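Local coordinates for GTP cyclohydrolase (Enterococcus faecalis, PDB 2R41), which is of unknown function but belongs to the DUF960 family of small alpha-beta proteins, so its cyclohydrolase name remains tentative, at residues Asn47-Phe52 with Arg89-Asp94; Ser31-Ile36 with His97-Leu102; Lys60-Phe65 with Glu73-Leu78; Ser22-Gly27 with Ala85-Ile90. All coordinates share one frame; numbering follows the deposited sequence. Where two conformers were deposited one is given.

Contact 1. Residues Asn47-Phe52 with Arg89-Asp94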
# COMPACT_ATOMS: atom_id res chain seq x y z
N ASN C 47 -0.65 -6.57 -27.86
CA ASN C 47 -0.54 -7.95 -27.47
C ASN C 47 -0.53 -7.92 -25.96
O ASN C 47 -0.21 -6.91 -25.38
CB ASN C 47 0.82 -8.40 -27.95
CG ASN C 47 0.94 -9.88 -28.13
OD1 ASN C 47 1.07 -10.64 -27.15
ND2 ASN C 47 0.96 -10.31 -29.40
N ASP C 48 -0.85 -9.00 -25.30
CA ASP C 48 -0.81 -8.92 -23.85
C ASP C 48 0.59 -9.05 -23.35
O ASP C 48 0.81 -9.01 -22.16
CB ASP C 48 -1.68 -10.00 -23.23
CG ASP C 48 -1.15 -11.40 -23.50
OD1 ASP C 48 -0.01 -11.53 -24.01
OD2 ASP C 48 -1.87 -12.39 -23.20
N LEU C 49 1.55 -9.24 -24.25
CA LEU C 49 2.95 -9.32 -23.84
C LEU C 49 3.84 -8.51 -24.76
O LEU C 49 3.72 -8.60 -25.98
CB LEU C 49 3.40 -10.75 -23.80
CG LEU C 49 4.88 -10.91 -23.53
CD1 LEU C 49 5.19 -10.85 -22.07
CD2 LEU C 49 5.22 -12.27 -24.09
N LEU C 50 4.71 -7.71 -24.15
CA LEU C 50 5.41 -6.64 -24.85
C LEU C 50 6.90 -6.73 -24.62
O LEU C 50 7.33 -6.80 -23.45
CB LEU C 50 4.91 -5.33 -24.31
CG LEU C 50 3.79 -4.62 -25.03
CD1 LEU C 50 2.70 -5.50 -25.52
CD2 LEU C 50 3.24 -3.59 -24.12
N HIS C 51 7.69 -6.74 -25.69
CA HIS C 51 9.15 -6.86 -25.57
C HIS C 51 9.74 -5.45 -25.56
O HIS C 51 9.37 -4.60 -26.38
CB HIS C 51 9.77 -7.63 -26.73
CG HIS C 51 9.22 -9.03 -26.92
ND1 HIS C 51 7.87 -9.33 -26.86
CD2 HIS C 51 9.84 -10.19 -27.26
CE1 HIS C 51 7.68 -10.62 -27.13
NE2 HIS C 51 8.86 -11.16 -27.37
N PHE C 52 10.66 -5.18 -24.65
CA PHE C 52 11.44 -3.96 -24.75
C PHE C 52 12.93 -4.25 -24.67
O PHE C 52 13.38 -4.75 -23.66
CB PHE C 52 11.08 -3.03 -23.63
CG PHE C 52 9.65 -2.59 -23.65
CD1 PHE C 52 9.26 -1.51 -24.41
CD2 PHE C 52 8.69 -3.24 -22.88
CE1 PHE C 52 7.95 -1.10 -24.42
CE2 PHE C 52 7.40 -2.84 -22.90
CZ PHE C 52 7.02 -1.77 -23.66
N ARG C 89 17.05 -6.84 -21.84
CA ARG C 89 15.65 -6.68 -22.25
C ARG C 89 14.67 -6.93 -21.13
O ARG C 89 15.01 -7.64 -20.19
CB ARG C 89 15.33 -7.52 -23.49
CG ARG C 89 15.45 -8.99 -23.39
CD ARG C 89 15.57 -9.57 -24.81
NE ARG C 89 14.82 -10.83 -24.97
CZ ARG C 89 15.15 -12.02 -24.42
NH1 ARG C 89 16.23 -12.17 -23.64
NH2 ARG C 89 14.36 -13.08 -24.64
N ILE C 90 13.49 -6.32 -21.19
CA ILE C 90 12.40 -6.64 -20.27
C ILE C 90 11.06 -6.82 -20.98
O ILE C 90 10.88 -6.41 -22.14
CB ILE C 90 12.19 -5.58 -19.18
CG1 ILE C 90 11.62 -4.31 -19.78
CG2 ILE C 90 13.48 -5.25 -18.44
CD1 ILE C 90 12.31 -3.03 -19.28
N PHE C 91 10.11 -7.41 -20.26
CA PHE C 91 8.80 -7.67 -20.79
C PHE C 91 7.78 -6.91 -19.98
O PHE C 91 7.97 -6.73 -18.75
CB PHE C 91 8.50 -9.13 -20.62
CG PHE C 91 9.22 -10.01 -21.59
CD1 PHE C 91 9.97 -9.47 -22.64
CD2 PHE C 91 9.09 -11.39 -21.51
CE1 PHE C 91 10.61 -10.30 -23.59
CE2 PHE C 91 9.72 -12.23 -22.46
CZ PHE C 91 10.48 -11.68 -23.49
N ALA C 92 6.72 -6.44 -20.64
CA ALA C 92 5.53 -6.00 -19.92
C ALA C 92 4.45 -7.03 -20.17
O ALA C 92 4.18 -7.44 -21.33
CB ALA C 92 5.08 -4.68 -20.40
N PHE C 93 3.84 -7.48 -19.10
CA PHE C 93 2.84 -8.51 -19.23
C PHE C 93 1.55 -8.18 -18.53
O PHE C 93 1.52 -7.70 -17.40
CB PHE C 93 3.35 -9.79 -18.68
CG PHE C 93 2.37 -10.89 -18.76
CD1 PHE C 93 1.84 -11.28 -19.99
CD2 PHE C 93 1.99 -11.58 -17.60
CE1 PHE C 93 0.95 -12.35 -20.08
CE2 PHE C 93 1.09 -12.65 -17.67
CZ PHE C 93 0.58 -13.04 -18.92
N ASP C 94 0.47 -8.50 -19.22
CA ASP C 94 -0.83 -8.17 -18.74
C ASP C 94 -1.62 -9.44 -18.72
O ASP C 94 -1.96 -9.96 -19.75
CB ASP C 94 -1.47 -7.12 -19.65
CG ASP C 94 -2.86 -6.74 -19.19
OD1 ASP C 94 -3.26 -7.27 -18.13
OD2 ASP C 94 -3.57 -5.97 -19.88

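Contact 2. Residues Ser31-Ile36 with His97-Leu102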
# COMPACT_ATOMS: atom_id res chain seq x y z
N SER C 31 9.37 4.98 -17.01
CA SER C 31 9.52 5.11 -18.46
C SER C 31 8.87 4.02 -19.26
O SER C 31 8.22 4.32 -20.26
CB SER C 31 10.98 5.15 -18.85
OG SER C 31 11.40 6.48 -18.80
N ILE C 32 9.03 2.75 -18.88
CA ILE C 32 8.39 1.72 -19.67
C ILE C 32 6.89 1.95 -19.64
O ILE C 32 6.25 2.03 -20.69
CB ILE C 32 8.67 0.33 -19.18
CG1 ILE C 32 10.18 0.05 -19.08
CG2 ILE C 32 7.99 -0.65 -20.08
CD1 ILE C 32 10.93 0.26 -20.33
N TRP C 33 6.32 2.13 -18.46
CA TRP C 33 4.91 2.39 -18.38
C TRP C 33 4.56 3.62 -19.20
O TRP C 33 3.59 3.58 -19.96
CB TRP C 33 4.41 2.55 -16.96
CG TRP C 33 4.58 1.33 -16.07
CD1 TRP C 33 5.28 1.27 -14.90
CD2 TRP C 33 4.05 0.01 -16.27
NE1 TRP C 33 5.23 0.01 -14.36
CE2 TRP C 33 4.48 -0.79 -15.18
CE3 TRP C 33 3.25 -0.59 -17.25
CZ2 TRP C 33 4.14 -2.14 -15.05
CZ3 TRP C 33 2.92 -1.92 -17.12
CH2 TRP C 33 3.37 -2.69 -16.02
N LEU C 34 5.33 4.70 -19.09
CA LEU C 34 4.95 5.88 -19.85
C LEU C 34 5.02 5.65 -21.35
O LEU C 34 4.17 6.13 -22.10
CB LEU C 34 5.74 7.10 -19.44
CG LEU C 34 5.27 7.82 -18.17
CD1 LEU C 34 3.88 7.33 -17.58
CD2 LEU C 34 6.36 7.69 -17.12
N ILE C 35 6.01 4.91 -21.79
CA ILE C 35 6.07 4.58 -23.21
C ILE C 35 4.77 3.90 -23.62
O ILE C 35 4.15 4.29 -24.60
CB ILE C 35 7.25 3.70 -23.56
CG1 ILE C 35 8.53 4.53 -23.49
CG2 ILE C 35 7.06 3.06 -24.93
CD1 ILE C 35 9.82 3.70 -23.49
N ILE C 36 4.35 2.89 -22.86
CA ILE C 36 3.08 2.25 -23.14
C ILE C 36 1.98 3.31 -23.15
O ILE C 36 1.22 3.40 -24.09
CB ILE C 36 2.78 1.22 -22.09
CG1 ILE C 36 3.91 0.20 -22.05
CG2 ILE C 36 1.47 0.58 -22.38
CD1 ILE C 36 3.72 -0.88 -21.05
N HIS C 97 -5.88 -8.94 -15.19
CA HIS C 97 -6.25 -8.18 -14.00
C HIS C 97 -5.08 -7.36 -13.48
O HIS C 97 -5.26 -6.26 -12.96
CB HIS C 97 -6.77 -9.12 -12.91
CG HIS C 97 -5.93 -10.35 -12.73
ND1 HIS C 97 -5.88 -11.36 -13.66
CD2 HIS C 97 -5.12 -10.73 -11.72
CE1 HIS C 97 -5.07 -12.31 -13.24
NE2 HIS C 97 -4.59 -11.95 -12.06
N ARG C 98 -3.87 -7.91 -13.62
CA ARG C 98 -2.67 -7.25 -13.12
C ARG C 98 -1.62 -7.13 -14.22
O ARG C 98 -1.40 -8.06 -14.99
CB ARG C 98 -2.10 -8.01 -11.92
CG ARG C 98 -0.91 -8.89 -12.25
CD ARG C 98 0.11 -8.88 -11.14
NE ARG C 98 -0.51 -8.91 -9.82
CZ ARG C 98 0.16 -9.05 -8.68
NH1 ARG C 98 1.47 -9.19 -8.69
NH2 ARG C 98 -0.50 -9.06 -7.52
N GLU C 99 -0.96 -5.97 -14.28
CA GLU C 99 0.12 -5.75 -15.23
C GLU C 99 1.48 -5.82 -14.54
O GLU C 99 1.65 -5.31 -13.44
CB GLU C 99 -0.05 -4.41 -15.94
CG GLU C 99 -1.28 -4.33 -16.83
CD GLU C 99 -1.96 -2.97 -16.75
OE1 GLU C 99 -1.28 -1.95 -16.95
OE2 GLU C 99 -3.19 -2.94 -16.50
N THR C 100 2.44 -6.45 -15.21
CA THR C 100 3.74 -6.70 -14.61
C THR C 100 4.89 -6.51 -15.59
O THR C 100 4.82 -6.94 -16.73
CB THR C 100 3.78 -8.11 -14.05
OG1 THR C 100 2.68 -8.28 -13.16
CG2 THR C 100 5.05 -8.37 -13.26
N ILE C 101 5.93 -5.83 -15.14
CA ILE C 101 7.19 -5.76 -15.87
C ILE C 101 8.18 -6.71 -15.27
O ILE C 101 8.40 -6.73 -14.07
CB ILE C 101 7.78 -4.39 -15.78
CG1 ILE C 101 6.85 -3.41 -16.48
CG2 ILE C 101 9.14 -4.39 -16.41
CD1 ILE C 101 7.19 -1.96 -16.27
N LEU C 102 8.81 -7.50 -16.09
CA LEU C 102 9.72 -8.51 -15.57
C LEU C 102 10.75 -8.89 -16.61
O LEU C 102 10.70 -8.46 -17.77
CB LEU C 102 8.95 -9.75 -15.09
CG LEU C 102 8.28 -10.58 -16.19
CD1 LEU C 102 7.40 -11.64 -15.59
CD2 LEU C 102 7.44 -9.75 -17.13

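Contact 3. Residues Lys60-Phe65 with Glu73-Leu78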
# COMPACT_ATOMS: atom_id res chain seq x y z
N LYS C 60 23.23 7.16 -23.35
CA LYS C 60 21.82 7.27 -22.97
C LYS C 60 21.01 6.01 -23.30
O LYS C 60 21.41 5.23 -24.15
CB LYS C 60 21.22 8.48 -23.62
CG LYS C 60 21.80 9.71 -23.07
CD LYS C 60 20.91 10.91 -23.29
CE LYS C 60 21.71 12.22 -23.14
NZ LYS C 60 22.67 12.21 -21.99
N VAL C 61 19.86 5.79 -22.65
CA VAL C 61 19.14 4.56 -22.91
C VAL C 61 18.23 4.71 -24.12
O VAL C 61 17.58 5.74 -24.30
CB VAL C 61 18.31 4.10 -21.71
CG1 VAL C 61 17.41 3.00 -22.12
CG2 VAL C 61 19.19 3.58 -20.66
N THR C 62 18.21 3.69 -24.97
CA THR C 62 17.20 3.64 -26.01
C THR C 62 16.44 2.34 -25.93
O THR C 62 17.04 1.26 -25.87
CB THR C 62 17.75 3.83 -27.44
OG1 THR C 62 18.06 5.20 -27.67
CG2 THR C 62 16.70 3.47 -28.45
N VAL C 63 15.12 2.48 -25.96
CA VAL C 63 14.24 1.36 -25.85
C VAL C 63 13.71 1.02 -27.23
O VAL C 63 13.07 1.85 -27.87
CB VAL C 63 13.09 1.71 -24.93
CG1 VAL C 63 12.12 0.57 -24.85
CG2 VAL C 63 13.61 2.02 -23.55
N HIS C 64 14.02 -0.19 -27.68
CA HIS C 64 13.38 -0.74 -28.84
C HIS C 64 12.17 -1.47 -28.32
O HIS C 64 12.28 -2.24 -27.36
CB HIS C 64 14.30 -1.72 -29.54
CG HIS C 64 13.73 -2.27 -30.80
ND1 HIS C 64 13.67 -1.53 -31.96
CD2 HIS C 64 13.19 -3.48 -31.08
CE1 HIS C 64 13.12 -2.27 -32.91
NE2 HIS C 64 12.81 -3.45 -32.40
N PHE C 65 11.03 -1.23 -28.94
CA PHE C 65 9.80 -1.99 -28.65
C PHE C 65 9.42 -2.93 -29.80
O PHE C 65 9.57 -2.58 -30.97
CB PHE C 65 8.63 -1.05 -28.39
CG PHE C 65 7.28 -1.70 -28.55
CD1 PHE C 65 6.84 -2.67 -27.64
CD2 PHE C 65 6.45 -1.36 -29.61
CE1 PHE C 65 5.59 -3.29 -27.80
CE2 PHE C 65 5.19 -1.97 -29.78
CZ PHE C 65 4.75 -2.93 -28.87
N GLU C 73 7.81 -2.02 -34.91
CA GLU C 73 8.95 -1.82 -34.01
C GLU C 73 8.97 -0.32 -33.75
O GLU C 73 8.44 0.46 -34.54
CB GLU C 73 10.34 -2.18 -34.61
CG GLU C 73 10.40 -3.06 -35.88
CD GLU C 73 10.26 -4.56 -35.58
OE1 GLU C 73 10.98 -5.05 -34.68
OE2 GLU C 73 9.43 -5.24 -36.26
N MSE C 74 9.60 0.07 -32.67
CA MSE C 74 9.68 1.45 -32.33
C MSE C 74 10.91 1.63 -31.50
O MSE C 74 11.18 0.80 -30.64
CB MSE C 74 8.48 1.85 -31.52
CG MSE C 74 8.39 3.31 -31.36
SE MSE C 74 6.71 3.78 -30.58
CE MSE C 74 6.69 5.72 -31.03
N ALA C 75 11.66 2.68 -31.79
CA ALA C 75 12.82 3.07 -31.00
C ALA C 75 12.48 4.35 -30.25
O ALA C 75 12.05 5.32 -30.86
CB ALA C 75 14.03 3.27 -31.89
N ILE C 76 12.64 4.34 -28.93
CA ILE C 76 12.28 5.49 -28.11
C ILE C 76 13.52 5.94 -27.38
O ILE C 76 14.04 5.21 -26.55
CB ILE C 76 11.14 5.17 -27.08
CG1 ILE C 76 9.85 4.71 -27.76
CG2 ILE C 76 10.74 6.39 -26.35
CD1 ILE C 76 9.73 3.20 -27.98
N ASP C 77 13.99 7.13 -27.70
CA ASP C 77 15.22 7.63 -27.09
C ASP C 77 14.93 8.22 -25.74
O ASP C 77 14.14 9.12 -25.63
CB ASP C 77 15.92 8.67 -27.97
CG ASP C 77 16.45 8.08 -29.29
OD1 ASP C 77 16.52 8.84 -30.29
OD2 ASP C 77 16.80 6.86 -29.34
N LEU C 78 15.58 7.71 -24.71
CA LEU C 78 15.31 8.22 -23.39
C LEU C 78 16.37 9.16 -22.89
O LEU C 78 17.56 9.01 -23.21
CB LEU C 78 15.16 7.08 -22.41
CG LEU C 78 13.87 6.28 -22.52
CD1 LEU C 78 13.84 5.29 -21.39
CD2 LEU C 78 12.66 7.19 -22.51

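Contact 4. Residues Ser22-Gly27 with Ala85-Ile90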
# COMPACT_ATOMS: atom_id res chain seq x y z
N SER C 22 15.10 -4.37 -8.64
CA SER C 22 16.38 -4.37 -7.92
C SER C 22 17.54 -4.10 -8.90
O SER C 22 18.71 -4.08 -8.53
CB SER C 22 16.57 -5.71 -7.20
OG SER C 22 16.58 -6.73 -8.18
N SER C 23 17.19 -3.87 -10.15
CA SER C 23 18.17 -3.85 -11.18
C SER C 23 18.03 -2.62 -12.08
O SER C 23 19.02 -2.17 -12.66
CB SER C 23 18.05 -5.17 -11.90
OG SER C 23 18.04 -5.00 -13.31
N LEU C 24 16.83 -2.04 -12.18
CA LEU C 24 16.65 -0.74 -12.87
C LEU C 24 16.20 0.34 -11.91
O LEU C 24 15.40 0.06 -11.00
CB LEU C 24 15.56 -0.83 -13.92
CG LEU C 24 15.68 -1.77 -15.10
CD1 LEU C 24 14.41 -1.59 -15.98
CD2 LEU C 24 16.96 -1.48 -15.83
N PRO C 25 16.66 1.59 -12.10
CA PRO C 25 16.14 2.64 -11.24
C PRO C 25 14.66 2.88 -11.51
O PRO C 25 14.19 2.55 -12.57
CB PRO C 25 16.95 3.85 -11.65
CG PRO C 25 17.44 3.56 -13.01
CD PRO C 25 17.66 2.09 -13.04
N SER C 26 13.95 3.45 -10.55
CA SER C 26 12.55 3.83 -10.72
C SER C 26 12.15 4.63 -11.96
O SER C 26 11.10 4.39 -12.55
CB SER C 26 12.15 4.64 -9.54
OG SER C 26 11.65 3.75 -8.61
N GLY C 27 12.97 5.59 -12.33
CA GLY C 27 12.63 6.50 -13.37
C GLY C 27 12.62 5.77 -14.68
O GLY C 27 12.03 6.24 -15.65
N ALA C 85 25.14 -2.44 -16.46
CA ALA C 85 24.55 -3.23 -15.38
C ALA C 85 23.09 -3.53 -15.63
O ALA C 85 22.57 -4.51 -15.11
CB ALA C 85 24.72 -2.50 -14.04
N TYR C 86 22.41 -2.69 -16.41
CA TYR C 86 20.98 -2.86 -16.65
C TYR C 86 20.73 -4.15 -17.41
O TYR C 86 21.60 -4.62 -18.16
CB TYR C 86 20.39 -1.67 -17.43
CG TYR C 86 20.41 -0.37 -16.68
CD1 TYR C 86 20.40 -0.33 -15.28
CD2 TYR C 86 20.44 0.83 -17.37
CE1 TYR C 86 20.44 0.88 -14.58
CE2 TYR C 86 20.47 2.05 -16.68
CZ TYR C 86 20.47 2.06 -15.29
OH TYR C 86 20.49 3.26 -14.62
N PRO C 87 19.53 -4.72 -17.23
CA PRO C 87 19.09 -5.90 -17.94
C PRO C 87 18.93 -5.53 -19.40
O PRO C 87 18.48 -4.44 -19.70
CB PRO C 87 17.74 -6.17 -17.30
CG PRO C 87 17.28 -4.84 -16.85
CD PRO C 87 18.49 -4.21 -16.33
N SER C 88 19.32 -6.42 -20.31
CA SER C 88 19.36 -6.04 -21.72
C SER C 88 17.97 -6.02 -22.35
O SER C 88 17.72 -5.27 -23.28
CB SER C 88 20.30 -6.94 -22.50
OG SER C 88 19.64 -8.16 -22.83
N ARG C 89 17.05 -6.84 -21.84
CA ARG C 89 15.65 -6.68 -22.25
C ARG C 89 14.67 -6.93 -21.13
O ARG C 89 15.01 -7.64 -20.19
CB ARG C 89 15.33 -7.52 -23.49
CG ARG C 89 15.45 -8.99 -23.39
CD ARG C 89 15.57 -9.57 -24.81
NE ARG C 89 14.82 -10.83 -24.97
CZ ARG C 89 15.15 -12.02 -24.42
NH1 ARG C 89 16.23 -12.17 -23.64
NH2 ARG C 89 14.36 -13.08 -24.64
N ILE C 90 13.49 -6.32 -21.19
CA ILE C 90 12.40 -6.64 -20.27
C ILE C 90 11.06 -6.82 -20.98
O ILE C 90 10.88 -6.41 -22.14
CB ILE C 90 12.19 -5.58 -19.18
CG1 ILE C 90 11.62 -4.31 -19.78
CG2 ILE C 90 13.48 -5.25 -18.44
CD1 ILE C 90 12.31 -3.03 -19.28

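Contact 1. Residues Asn47-Phe52 with Arg89-Asp94
Backbone hydrogen bonds carry this pairing. Strands 49-52 and 89-94 run antiparallel, with axes 4.7 Å apart and 162° between their directions. L50 and A92 form a hydrogen-bonded pair: L50 N donates to A92 O at 2.9 Å, and A92 N donates back to L50 O. F52 and I90 repeat this: F52 N donates to I90 O at 2.8 Å, nearly along the C=O axis, and I90 N to F52 O. A fifth bond, D94 N to D48 O, extends the ladder into the turn before the strand. That turn is an Asx turn, in which N47 OD1 accepts from L49 N at 3.3 Å.

Aromatic contact marks the face bearing L49, H51, F91 and F93. The H51 and F91 side chains lie side by side and point the same way. F91 sets its edge over one face of the imidazole, CE1 toward the ring, with centroids 4.8 Å apart and planes at 50°. L49 CG is anti to the backbone N (chi1 173°), which brings CD1 within 4.0 Å of both F91 CD2 and F93 CD1.

Apolar packing fills the other face. A92 CB sits at the edge of the F52 ring, in its plane, 3.9 Å from CE2. L50 CB also meets A92 CB. Helix 26-40 covers this face through I32 and I36.

The D94 carboxylate is held from outside: OD1 by a salt bridge to R12, OD2 by F8 N. The arrangement is a regular antiparallel strand pair in the middle of a mixed sheet, one face of which is backed by a helix.

Contact 2. Residues Ser31-Ile36 with His97-Leu102
The indole of W33 is the flat group here. I101 CD1 lies over one face, 3.5 Å from the centroid of the five-membered ring and 29° off its normal. This is a CH-pi contact. T100 N stands at the ring edge, near its plane, 4.0 Å from CH2. E99 CB approaches the same end obliquely, 3.8 Å from CH2.

W33 CG is anti to its carbonyl carbon (chi1 -62°), and the indole stretches from the helix to the strand. There it meets the I101 side chain tip to tip. I32, the preceding residue, crosses I101 obliquely, with CB 4.0 Å from CD1. The same methyl of I101 thus touches two consecutive helix residues. No hydrogen bond joins the two segments. OE1 of E99 is paired outside them, in a salt bridge to R14; OE2 makes a long, weak ion pair to R12.

The touching residues are all buried. Axes of helix 31-36 and strand 98-102 pass 10.6 Å apart, at 126° between their directions. The strand lies between strands 13-16 and 89-94. On the helix, I32 and I36 also reach strands 49-57 and 89-94, while S31 and I35 touch strand 73-78.

Contact 3. Residues Lys60-Phe65 with Glu73-Leu78
A beta hairpin joins strands 60-65 and 73-78, and its backbone polar groups pair in regular antiparallel order. V63 and I76 form one hydrogen-bonded pair. V63 N reaches I76 O at 3.0 Å in a nearly straight bond (171°), though from above the carbonyl plane. I76 N returns to V63 O at 2.7 Å, in that plane. F65 and M74, a selenomethionine, form the next pair: F65 N donates to M74 O at 2.7 Å, and M74 N meets a lone pair of F65 O. At the other end L78 N donates to V61 O, nearly along the C=O axis.

Side chains add two bonds on the face bearing T62, H64, A75 and D77. T62 OG1 gives its proton to D77 OD2 at 2.7 Å, approaching from above the carboxylate plane. N57 ND2 also hydrogen-bonds to OG1, so this hydroxyl has a second partner. H64 CG is anti to the backbone N (chi1 -177°), and the ring leans across to E73 on the partner strand. There NE2 makes a weak bond to E73 OE1 at 3.3 Å, the ring and carboxylate planes 28° apart.

The other face is apolar and meets helix 26-40. A neighbouring subunit packs there too, its L38 on I76 and its L34 on L78. Between the strands on this face, V63 CG2 lies 3.9 Å from L78 CD1.

Contact 4. Residues Ser22-Gly27 with Ala85-Ile90
Two proline-containing loops meet here at one end of the helix-sheet interface. Residues 22-25 lead into helix 26-40, with P25 at its N-cap position. Residues 85-88 lead into strand 89-94.

Y86 and P25 make one half of the contact. The phenol ring crosses P25 at about a right angle. P25 CD approaches it obliquely, 3.4 Å from CE1, and the proline also lies beside the phenol oxygen, CG being 3.5 Å from OH. S23 O stands at the ring edge, near its plane, 3.5 Å from CD1. Y86 CG is anti to its carbonyl carbon (chi1 -66°), and the ring extends past L24 to P25.

L24 makes the other half. Its CD2 branch touches both Y86 and P87. It comes 3.7 Å from Y86 CD1 and crosses the P87 ring obliquely. The CD1 branch points to the strand and meets I90 CD1 tip to tip at 4.2 Å. S23 OG lies against the P87 ring, 3.6 Å from CG. There is no hydrogen bond between the segments, so the contact is van der Waals packing.

L24 also rests on I29, and Y86 on L28, both of the same helix. S22 of a neighbouring subunit packs on P25, and G27 of this chain makes backbone hydrogen bonds to that subunit. The arrangement is mostly apolar side-chain packing between two loops at the N-terminal end of a helix in an alpha-beta fold.

Contacts 1 and 3 are antiparallel strand pairings in one sheet, and backbone hydrogen bonds dominate both. Contact 1 lies near the chain centre; contact 3 reaches an outer strand and carries polar side-chain bonds on its more exposed face. They meet through F52, V63 and F65. Contacts 2 and 4 have no hydrogen bonds between their segments. Contact 2 is fully buried and packs helix 26-40 on the sheet, while contact 4 closes the start of that helix with loops and is only partly buried. F91 and F93 in contact 1 hydrogen-bond through their backbones to contact 2. Contacts 1 and 4 share R89 and I90, and contacts 2 and 3 touch the same neighbouring subunit.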